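Long-range contact in putative nucleotide sugar epimerase/ dehydratase (Bordetella bronchiseptica, PDB 2Q1S), which binds NADH in a Rossmann fold and probably acts as a nucleotide-sugar epimerase or dehydratase in the making of the lipopolysaccharide O-antigen: residues S114-P119 against D178-M183. Residues are numbered along the deposited sequence; the frame is centred on the assembly and turned at random.
With NAI (1,4-dihydronicotinamide adenine dinucleotide), chain B.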
loop_
_atom_site.group_PDB
_atom_site.type_symbol
_atom_site.label_atom_id
_atom_site.label_comp_id
_atom_site.label_asym_id
_atom_site.label_seq_id
_atom_site.Cartn_x
_atom_site.Cartn_y
_atom_site.Cartn_z
ATOM N N SER A 114 -3.680 -9.112 15.198
ATOM C CA SER A 114 -2.860 -10.122 14.538
ATOM C C SER A 114 -1.873 -9.418 13.587
ATOM O O SER A 114 -0.703 -9.832 13.480
ATOM C CB SER A 114 -3.749 -11.008 13.658
ATOM O OG SER A 114 -4.761 -11.645 14.457
ATOM N N SER A 115 -2.362 -8.382 12.899
ATOM C CA SER A 115 -1.529 -7.710 11.876
ATOM C C SER A 115 -0.329 -7.012 12.520
ATOM O O SER A 115 0.753 -6.941 11.932
ATOM C CB SER A 115 -2.338 -6.730 11.012
ATOM O OG SER A 115 -2.653 -5.560 11.736
ATOM N N ILE A 116 -0.527 -6.426 13.702
ATOM C CA ILE A 116 0.561 -5.788 14.462
ATOM C C ILE A 116 1.644 -6.804 14.881
ATOM O O ILE A 116 2.836 -6.547 14.787
ATOM C CB ILE A 116 -0.005 -5.015 15.724
ATOM C CG1 ILE A 116 -0.802 -3.778 15.269
ATOM C CG2 ILE A 116 1.117 -4.570 16.649
ATOM C CD1 ILE A 116 -1.596 -3.037 16.351
ATOM N N HIS A 117 1.179 -7.970 15.315
ATOM C CA HIS A 117 2.045 -9.073 15.700
ATOM C C HIS A 117 2.920 -9.542 14.525
ATOM O O HIS A 117 4.081 -9.889 14.731
ATOM C CB HIS A 117 1.167 -10.206 16.284
ATOM C CG HIS A 117 1.928 -11.414 16.702
ATOM N ND1 HIS A 117 2.446 -11.563 17.969
ATOM C CD2 HIS A 117 2.285 -12.528 16.019
ATOM C CE1 HIS A 117 3.073 -12.726 18.056
ATOM N NE2 HIS A 117 2.987 -13.329 16.881
ATOM N N ASP A 118 2.336 -9.610 13.319
ATOM C CA ASP A 118 3.099 -10.050 12.153
ATOM C C ASP A 118 2.662 -9.327 10.882
ATOM O O ASP A 118 1.771 -9.795 10.134
ATOM C CB ASP A 118 2.998 -11.574 11.947
ATOM C CG ASP A 118 3.958 -12.084 10.890
ATOM O OD1 ASP A 118 4.490 -11.283 10.088
ATOM O OD2 ASP A 118 4.253 -13.296 10.904
ATOM N N PRO A 119 3.267 -8.155 10.620
ATOM C CA PRO A 119 2.921 -7.397 9.417
ATOM C C PRO A 119 3.158 -8.134 8.106
ATOM O O PRO A 119 2.536 -7.756 7.111
ATOM C CB PRO A 119 3.832 -6.150 9.521
ATOM C CG PRO A 119 4.035 -5.989 10.996
ATOM C CD PRO A 119 4.230 -7.435 11.484
ATOM N N ASP A 178 -3.504 2.664 12.648
ATOM C CA ASP A 178 -3.017 2.077 13.869
ATOM C C ASP A 178 -2.334 0.716 13.675
ATOM O O ASP A 178 -1.687 0.236 14.595
ATOM C CB ASP A 178 -4.205 1.879 14.819
ATOM C CG ASP A 178 -5.201 0.844 14.290
ATOM O OD1 ASP A 178 -5.578 0.916 13.088
ATOM O OD2 ASP A 178 -5.586 -0.076 15.057
ATOM N N SER A 179 -2.514 0.093 12.507
ATOM C CA SER A 179 -2.072 -1.291 12.322
ATOM C C SER A 179 -1.757 -1.527 10.871
ATOM O O SER A 179 -2.266 -0.830 9.999
ATOM C CB SER A 179 -3.177 -2.259 12.750
ATOM O OG SER A 179 -4.342 -2.078 11.966
ATOM N N PRO A 180 -0.956 -2.579 10.603
ATOM C CA PRO A 180 -0.799 -3.009 9.203
ATOM C C PRO A 180 -2.122 -3.383 8.548
ATOM O O PRO A 180 -2.316 -3.135 7.389
ATOM C CB PRO A 180 0.190 -4.193 9.325
ATOM C CG PRO A 180 0.979 -3.901 10.609
ATOM C CD PRO A 180 -0.096 -3.346 11.534
ATOM N N TYR A 181 -3.034 -4.000 9.309
ATOM C CA TYR A 181 -4.380 -4.233 8.814
ATOM C C TYR A 181 -5.003 -2.978 8.257
ATOM O O TYR A 181 -5.559 -2.994 7.164
ATOM C CB TYR A 181 -5.248 -4.759 9.979
ATOM C CG TYR A 181 -6.707 -4.985 9.610
ATOM C CD1 TYR A 181 -7.642 -3.973 9.700
ATOM C CD2 TYR A 181 -7.151 -6.270 9.261
ATOM C CE1 TYR A 181 -8.958 -4.190 9.395
ATOM C CE2 TYR A 181 -8.483 -6.490 8.941
ATOM C CZ TYR A 181 -9.356 -5.437 9.010
ATOM O OH TYR A 181 -10.694 -5.673 8.724
ATOM N N SER A 182 -4.981 -1.894 9.015
ATOM C CA SER A 182 -5.644 -0.666 8.557
ATOM C C SER A 182 -5.012 -0.152 7.248
ATOM O O SER A 182 -5.706 0.321 6.338
ATOM C CB SER A 182 -5.623 0.409 9.655
ATOM O OG SER A 182 -4.314 0.895 9.924
ATOM N N MET A 183 -3.686 -0.267 7.174
ATOM C CA MET A 183 -2.981 0.156 5.952
ATOM C C MET A 183 -3.365 -0.742 4.785
ATOM O O MET A 183 -3.639 -0.276 3.703
ATOM C CB MET A 183 -1.469 0.147 6.190
ATOM C CG MET A 183 -1.086 1.239 7.201
ATOM S SD MET A 183 0.732 1.457 7.313
ATOM C CE MET A 183 1.237 -0.124 8.016
HETATM P PA NAI B . -13.065 -13.169 8.450
HETATM O O1A NAI B . -11.680 -13.304 8.972
HETATM O O2A NAI B . -14.176 -14.072 9.034
HETATM O O5B NAI B . -13.113 -13.277 6.911
HETATM C C5B NAI B . -11.979 -13.157 6.044
HETATM C C4B NAI B . -11.785 -14.426 5.232
HETATM O O4B NAI B . -10.626 -14.274 4.420
HETATM C C3B NAI B . -11.550 -15.654 6.150
HETATM O O3B NAI B . -12.449 -16.714 5.783
HETATM C C2B NAI B . -10.123 -16.061 5.812
HETATM O O2B NAI B . -9.797 -17.482 5.891
HETATM C C1B NAI B . -9.989 -15.570 4.369
HETATM N N9A NAI B . -8.623 -15.425 3.898
HETATM C C8A NAI B . -7.548 -14.956 4.602
HETATM N N7A NAI B . -6.479 -14.935 3.803
HETATM C C5A NAI B . -6.828 -15.374 2.560
HETATM C C6A NAI B . -6.172 -15.600 1.265
HETATM N N6A NAI B . -4.873 -15.357 1.053
HETATM N N1A NAI B . -6.906 -16.075 0.210
HETATM C C2A NAI B . -8.228 -16.335 0.406
HETATM N N3A NAI B . -8.923 -16.157 1.542
HETATM C C4A NAI B . -8.279 -15.670 2.661
HETATM O O3 NAI B . -13.436 -11.645 8.764
HETATM P PN NAI B . -14.751 -10.793 8.330
HETATM O O1N NAI B . -15.163 -9.959 9.438
HETATM O O2N NAI B . -15.666 -11.762 7.626
HETATM O O5D NAI B . -14.118 -9.856 7.144
HETATM C C5D NAI B . -14.618 -9.886 5.796
HETATM C C4D NAI B . -14.149 -8.600 5.112
HETATM O O4D NAI B . -14.775 -7.502 5.732
HETATM C C3D NAI B . -12.656 -8.335 5.308
HETATM O O3D NAI B . -12.147 -7.835 4.064
HETATM C C2D NAI B . -12.604 -7.308 6.397
HETATM O O2D NAI B . -11.397 -6.503 6.313
HETATM C C1D NAI B . -13.828 -6.482 6.113
HETATM N N1N NAI B . -14.327 -5.760 7.254
HETATM C C2N NAI B . -14.970 -6.379 8.298
HETATM C C3N NAI B . -15.464 -5.646 9.373
HETATM C C7N NAI B . -16.167 -6.317 10.549
HETATM O O7N NAI B . -16.592 -5.610 11.447
HETATM N N7N NAI B . -16.300 -7.667 10.501
HETATM C C4N NAI B . -15.360 -4.229 9.376
HETATM C C5N NAI B . -14.721 -3.618 8.259
HETATM C C6N NAI B . -14.252 -4.405 7.208
#
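S115 OG has two partners: it accepts from Y181 N at 2.9 Å (N-H...O angle 156°), and it is also hydrogen-bonded to the carbonyl of N112, one turn back in its own helix. A chi1 of 74° tucks OG between S115's own N and carbonyl carbon, where it meets Y181 N and N112 O. The Y181 amide belongs to the first turn of helix 180-199, where the helix itself provides no acceptor, so the neighbouring helix serves it. S179, the N-cap, takes the next amide: S182 N donates to S179 OG at 3.0 Å, and that OG is also hydrogen-bonded to N112 OD1. P180 packs against helix 112-117 and the start of helix 119-126, its CG 3.3 Å from S115 O and 3.7 Å from P119 CG. I116 crosses it at about a right angle, CG1 on P180 CD, and Y194 of the second subunit packs against both. Y181 has a chi1 of 177°, CG extended opposite its own N, which leads the ring away from S115, and its OH meets NAI O2D at 2.6 Å. Y181 and K185, both NADH-binding, match the YxxxK motif of short-chain dehydrogenases/reductases, here in the first turns of helix 180-199.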